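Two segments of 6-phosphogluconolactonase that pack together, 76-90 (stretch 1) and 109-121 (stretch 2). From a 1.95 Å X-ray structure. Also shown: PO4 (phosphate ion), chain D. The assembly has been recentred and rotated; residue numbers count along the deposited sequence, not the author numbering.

Stretch 1, residues 76-90: ALRFFFGDERLVPAD
Stretch 2 (109-121) EDLVVPVDVGCVG

What ties the two backbones together? A single bridge pairs F79 with V112, their CA atoms 5.0 Å apart. F79 N donates to L111 O at 2.8 Å and an almost straight 175°, and V113 N donates to F79 O, also at 2.8 Å, with a more bent 144°. One residue thus spends both its backbone polar groups on the residues flanking V112. The chains run in the same direction: R78 lies by L111, F80 by V113, L86 by V117. Strand 77-81 is extended (F79 phi/psi -92/117), while 109-111 is a 3-10 turn that opens into V112 at -124/117.

Which charged groups add to this? R78 (chi1 t, chi2 t, chi3 m) sends NH1 to 2.8 Å from D110 O and makes a long salt bridge, NH1 to D110 OD2 at 3.9 Å; L111 CD2 covers one guanidinium face. Further along, E84 (t, p, chi3 -77°) reaches V115 through a water, which donates to E84 OE2 and accepts from V115 N, both at 2.8 Å. R85 N donates to E84 OE1 at 2.9 Å. R85 points away, and its NH2 donates to PO4 O4 at 3.0 Å.

How do the aromatic rings meet stretch 2? V113 (chi1 t) points toward stretch 1 and sets CB over the F80 ring (m, chi2 81°), 4.2 Å from its centroid, a CH-pi contact. F81 (m, chi2 -92°) instead turns its edge to V113 O, with CD2 3.7 Å from that oxygen.

What closes the far end? Aliphatic groups do. L86 (m, t) places CD2 3.9 Å from both V117 CG1 and C119 SG. V117 (m) sets CG2 3.3 Å from V87 O, and V120 (t) brings CG1 to 3.8 Å from P88 CD. In all, 879 Å² is buried, summed over both sides.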

# COMPACT_ATOMS: atom_id res chain seq x y z
N ALA A 76 9.97 -0.95 16.10
CA ALA A 76 9.69 0.35 15.45
C ALA A 76 8.41 0.33 14.60
O ALA A 76 7.81 1.43 14.47
CB ALA A 76 10.87 0.77 14.64
N LEU A 77 7.96 -0.83 14.12
CA LEU A 77 6.87 -0.93 13.11
C LEU A 77 5.88 -2.03 13.49
O LEU A 77 6.28 -3.13 13.93
CB LEU A 77 7.44 -1.20 11.70
CG LEU A 77 8.11 -0.02 11.00
CD1 LEU A 77 8.64 -0.41 9.62
CD2 LEU A 77 7.21 1.19 10.86
N ARG A 78 4.61 -1.75 13.20
CA ARG A 78 3.50 -2.72 13.23
C ARG A 78 3.04 -2.86 11.78
O ARG A 78 2.65 -1.86 11.15
CB ARG A 78 2.43 -2.26 14.21
CG ARG A 78 1.46 -3.36 14.60
CD ARG A 78 0.25 -2.77 15.33
NE ARG A 78 0.62 -2.23 16.65
CZ ARG A 78 0.86 -2.95 17.74
NH1 ARG A 78 0.82 -4.27 17.73
NH2 ARG A 78 1.20 -2.35 18.86
N PHE A 79 3.21 -4.07 11.27
CA PHE A 79 3.07 -4.41 9.85
C PHE A 79 1.64 -4.86 9.59
O PHE A 79 1.21 -5.91 10.11
CB PHE A 79 4.11 -5.48 9.47
CG PHE A 79 5.55 -5.03 9.56
CD1 PHE A 79 6.14 -4.37 8.50
CD2 PHE A 79 6.31 -5.31 10.69
CE1 PHE A 79 7.45 -3.95 8.57
CE2 PHE A 79 7.64 -4.89 10.76
CZ PHE A 79 8.22 -4.27 9.67
N PHE A 80 0.95 -4.10 8.75
CA PHE A 80 -0.39 -4.39 8.18
C PHE A 80 -0.23 -4.57 6.67
O PHE A 80 0.84 -4.35 6.17
CB PHE A 80 -1.33 -3.23 8.47
CG PHE A 80 -1.62 -2.98 9.93
CD1 PHE A 80 -0.73 -2.28 10.74
CD2 PHE A 80 -2.81 -3.41 10.50
CE1 PHE A 80 -1.00 -2.04 12.08
CE2 PHE A 80 -3.07 -3.20 11.85
CZ PHE A 80 -2.16 -2.53 12.64
N PHE A 81 -1.29 -4.95 5.99
CA PHE A 81 -1.29 -5.15 4.52
C PHE A 81 -2.28 -4.18 3.90
O PHE A 81 -3.40 -4.08 4.41
CB PHE A 81 -1.56 -6.61 4.19
CG PHE A 81 -0.43 -7.49 4.64
CD1 PHE A 81 0.61 -7.79 3.77
CD2 PHE A 81 -0.34 -7.89 5.96
CE1 PHE A 81 1.67 -8.56 4.19
CE2 PHE A 81 0.76 -8.63 6.40
CZ PHE A 81 1.75 -8.98 5.50
N GLY A 82 -1.81 -3.47 2.87
CA GLY A 82 -2.67 -2.57 2.08
C GLY A 82 -3.66 -3.38 1.28
O GLY A 82 -4.71 -2.88 0.97
N ASP A 83 -3.27 -4.59 0.89
CA ASP A 83 -4.16 -5.58 0.26
C ASP A 83 -3.61 -6.99 0.49
O ASP A 83 -2.41 -7.17 0.88
CB ASP A 83 -4.38 -5.29 -1.23
CG ASP A 83 -3.18 -5.52 -2.12
OD1 ASP A 83 -2.04 -5.38 -1.61
OD2 ASP A 83 -3.41 -5.82 -3.32
N GLU A 84 -4.49 -7.95 0.24
CA GLU A 84 -4.19 -9.38 0.34
C GLU A 84 -5.10 -10.12 -0.64
O GLU A 84 -6.29 -9.79 -0.69
CB GLU A 84 -4.42 -9.90 1.76
CG GLU A 84 -3.97 -11.34 1.94
CD GLU A 84 -2.51 -11.58 1.54
OE1 GLU A 84 -2.22 -11.66 0.29
OE2 GLU A 84 -1.67 -11.67 2.45
N ARG A 85 -4.54 -11.12 -1.32
CA ARG A 85 -5.26 -12.10 -2.16
C ARG A 85 -5.91 -13.12 -1.23
O ARG A 85 -5.24 -13.55 -0.29
CB ARG A 85 -4.30 -12.76 -3.14
CG ARG A 85 -3.84 -11.82 -4.23
CD ARG A 85 -2.77 -10.85 -3.75
NE ARG A 85 -2.11 -10.22 -4.89
CZ ARG A 85 -1.19 -10.81 -5.66
NH1 ARG A 85 -0.79 -12.05 -5.42
NH2 ARG A 85 -0.69 -10.15 -6.68
N LEU A 86 -7.18 -13.44 -1.46
CA LEU A 86 -7.90 -14.49 -0.71
C LEU A 86 -7.50 -15.84 -1.31
O LEU A 86 -8.26 -16.44 -2.08
CB LEU A 86 -9.40 -14.20 -0.73
CG LEU A 86 -9.76 -13.05 0.20
CD1 LEU A 86 -11.09 -12.38 -0.16
CD2 LEU A 86 -9.75 -13.53 1.64
N VAL A 87 -6.25 -16.20 -1.00
CA VAL A 87 -5.60 -17.50 -1.28
C VAL A 87 -4.99 -17.95 0.05
O VAL A 87 -4.92 -17.18 1.01
CB VAL A 87 -4.56 -17.37 -2.40
CG1 VAL A 87 -5.20 -16.96 -3.72
CG2 VAL A 87 -3.44 -16.42 -2.05
N PRO A 88 -4.60 -19.24 0.20
CA PRO A 88 -4.01 -19.69 1.46
C PRO A 88 -2.81 -18.81 1.85
O PRO A 88 -2.13 -18.33 1.00
CB PRO A 88 -3.65 -21.15 1.15
CG PRO A 88 -4.69 -21.53 0.11
CD PRO A 88 -4.75 -20.32 -0.79
N ALA A 89 -2.62 -18.62 3.14
CA ALA A 89 -1.55 -17.81 3.77
C ALA A 89 -0.16 -18.31 3.35
O ALA A 89 0.78 -17.51 3.45
CB ALA A 89 -1.72 -17.82 5.26
N ASP A 90 -0.03 -19.55 2.88
CA ASP A 90 1.27 -20.11 2.42
C ASP A 90 1.35 -20.21 0.88
O ASP A 90 2.33 -20.77 0.41
CB ASP A 90 1.53 -21.47 3.07
CG ASP A 90 0.37 -22.45 2.98
OD1 ASP A 90 -0.61 -22.15 2.29
OD2 ASP A 90 0.44 -23.51 3.63
N GLU A 109 5.37 -11.24 17.11
CA GLU A 109 4.08 -11.69 16.53
C GLU A 109 3.03 -10.60 16.68
O GLU A 109 2.22 -10.40 15.73
CB GLU A 109 3.61 -13.02 17.13
CG GLU A 109 3.21 -12.94 18.59
CD GLU A 109 2.57 -14.22 19.11
OE1 GLU A 109 1.43 -14.15 19.60
OE2 GLU A 109 3.18 -15.29 18.95
N ASP A 110 3.05 -9.87 17.79
CA ASP A 110 2.07 -8.77 18.03
C ASP A 110 2.28 -7.66 16.99
O ASP A 110 1.35 -6.88 16.81
CB ASP A 110 2.13 -8.26 19.47
CG ASP A 110 3.34 -7.40 19.80
OD1 ASP A 110 4.49 -7.89 19.68
OD2 ASP A 110 3.13 -6.25 20.19
N LEU A 111 3.43 -7.62 16.30
CA LEU A 111 3.78 -6.54 15.34
C LEU A 111 3.50 -6.99 13.90
O LEU A 111 3.80 -6.25 12.97
CB LEU A 111 5.25 -6.16 15.54
CG LEU A 111 5.63 -5.44 16.83
CD1 LEU A 111 7.07 -4.90 16.74
CD2 LEU A 111 4.68 -4.33 17.20
N VAL A 112 2.85 -8.14 13.73
CA VAL A 112 2.55 -8.70 12.39
C VAL A 112 1.05 -8.92 12.33
O VAL A 112 0.57 -9.72 13.11
CB VAL A 112 3.35 -9.99 12.14
CG1 VAL A 112 3.01 -10.58 10.78
CG2 VAL A 112 4.82 -9.74 12.28
N VAL A 113 0.36 -8.23 11.44
CA VAL A 113 -1.12 -8.22 11.43
C VAL A 113 -1.61 -8.60 10.04
O VAL A 113 -1.96 -7.73 9.25
CB VAL A 113 -1.63 -6.84 11.91
CG1 VAL A 113 -3.10 -6.89 12.28
CG2 VAL A 113 -0.79 -6.34 13.09
N PRO A 114 -1.62 -9.90 9.69
CA PRO A 114 -2.10 -10.37 8.39
C PRO A 114 -3.63 -10.30 8.28
O PRO A 114 -4.30 -10.19 9.30
CB PRO A 114 -1.72 -11.86 8.31
CG PRO A 114 -1.07 -12.20 9.65
CD PRO A 114 -1.24 -11.01 10.58
N VAL A 115 -4.14 -10.32 7.06
CA VAL A 115 -5.60 -10.51 6.81
C VAL A 115 -5.94 -11.98 7.13
O VAL A 115 -5.18 -12.86 6.71
CB VAL A 115 -5.93 -10.09 5.37
CG1 VAL A 115 -7.38 -10.40 4.98
CG2 VAL A 115 -5.63 -8.63 5.12
N ASP A 116 -7.00 -12.24 7.88
CA ASP A 116 -7.50 -13.63 8.10
C ASP A 116 -8.07 -14.13 6.76
O ASP A 116 -9.01 -13.51 6.28
CB ASP A 116 -8.53 -13.71 9.23
CG ASP A 116 -8.58 -15.09 9.89
OD1 ASP A 116 -7.59 -15.48 10.54
OD2 ASP A 116 -9.61 -15.76 9.76
N VAL A 117 -7.47 -15.16 6.16
CA VAL A 117 -7.91 -15.72 4.84
C VAL A 117 -8.43 -17.15 5.01
O VAL A 117 -8.47 -17.88 4.02
CB VAL A 117 -6.77 -15.66 3.79
CG1 VAL A 117 -6.37 -14.22 3.51
CG2 VAL A 117 -5.54 -16.48 4.20
N GLY A 118 -8.81 -17.54 6.23
CA GLY A 118 -9.33 -18.87 6.58
C GLY A 118 -10.53 -19.23 5.73
O GLY A 118 -10.70 -20.42 5.43
N CYS A 119 -11.34 -18.24 5.34
CA CYS A 119 -12.52 -18.42 4.45
C CYS A 119 -12.13 -19.28 3.23
O CYS A 119 -12.98 -20.09 2.79
CB CYS A 119 -13.13 -17.09 4.05
SG CYS A 119 -12.30 -16.25 2.67
N VAL A 120 -10.90 -19.15 2.71
CA VAL A 120 -10.35 -20.06 1.66
C VAL A 120 -10.24 -21.45 2.28
O VAL A 120 -9.64 -21.57 3.36
CB VAL A 120 -8.97 -19.60 1.12
CG1 VAL A 120 -8.51 -20.48 -0.02
CG2 VAL A 120 -8.97 -18.14 0.69
N GLY A 121 -10.82 -22.48 1.64
CA GLY A 121 -10.76 -23.87 2.14
C GLY A 121 -11.87 -24.19 3.14
O GLY A 121 -12.12 -25.39 3.36
P PO4 D . -1.92 -6.90 -8.56
O1 PO4 D . -2.73 -6.00 -7.58
O2 PO4 D . -0.45 -6.75 -8.28
O3 PO4 D . -2.13 -6.50 -9.99
O4 PO4 D . -2.38 -8.34 -8.37
O HOH W 1 -2.31 -10.80 5.04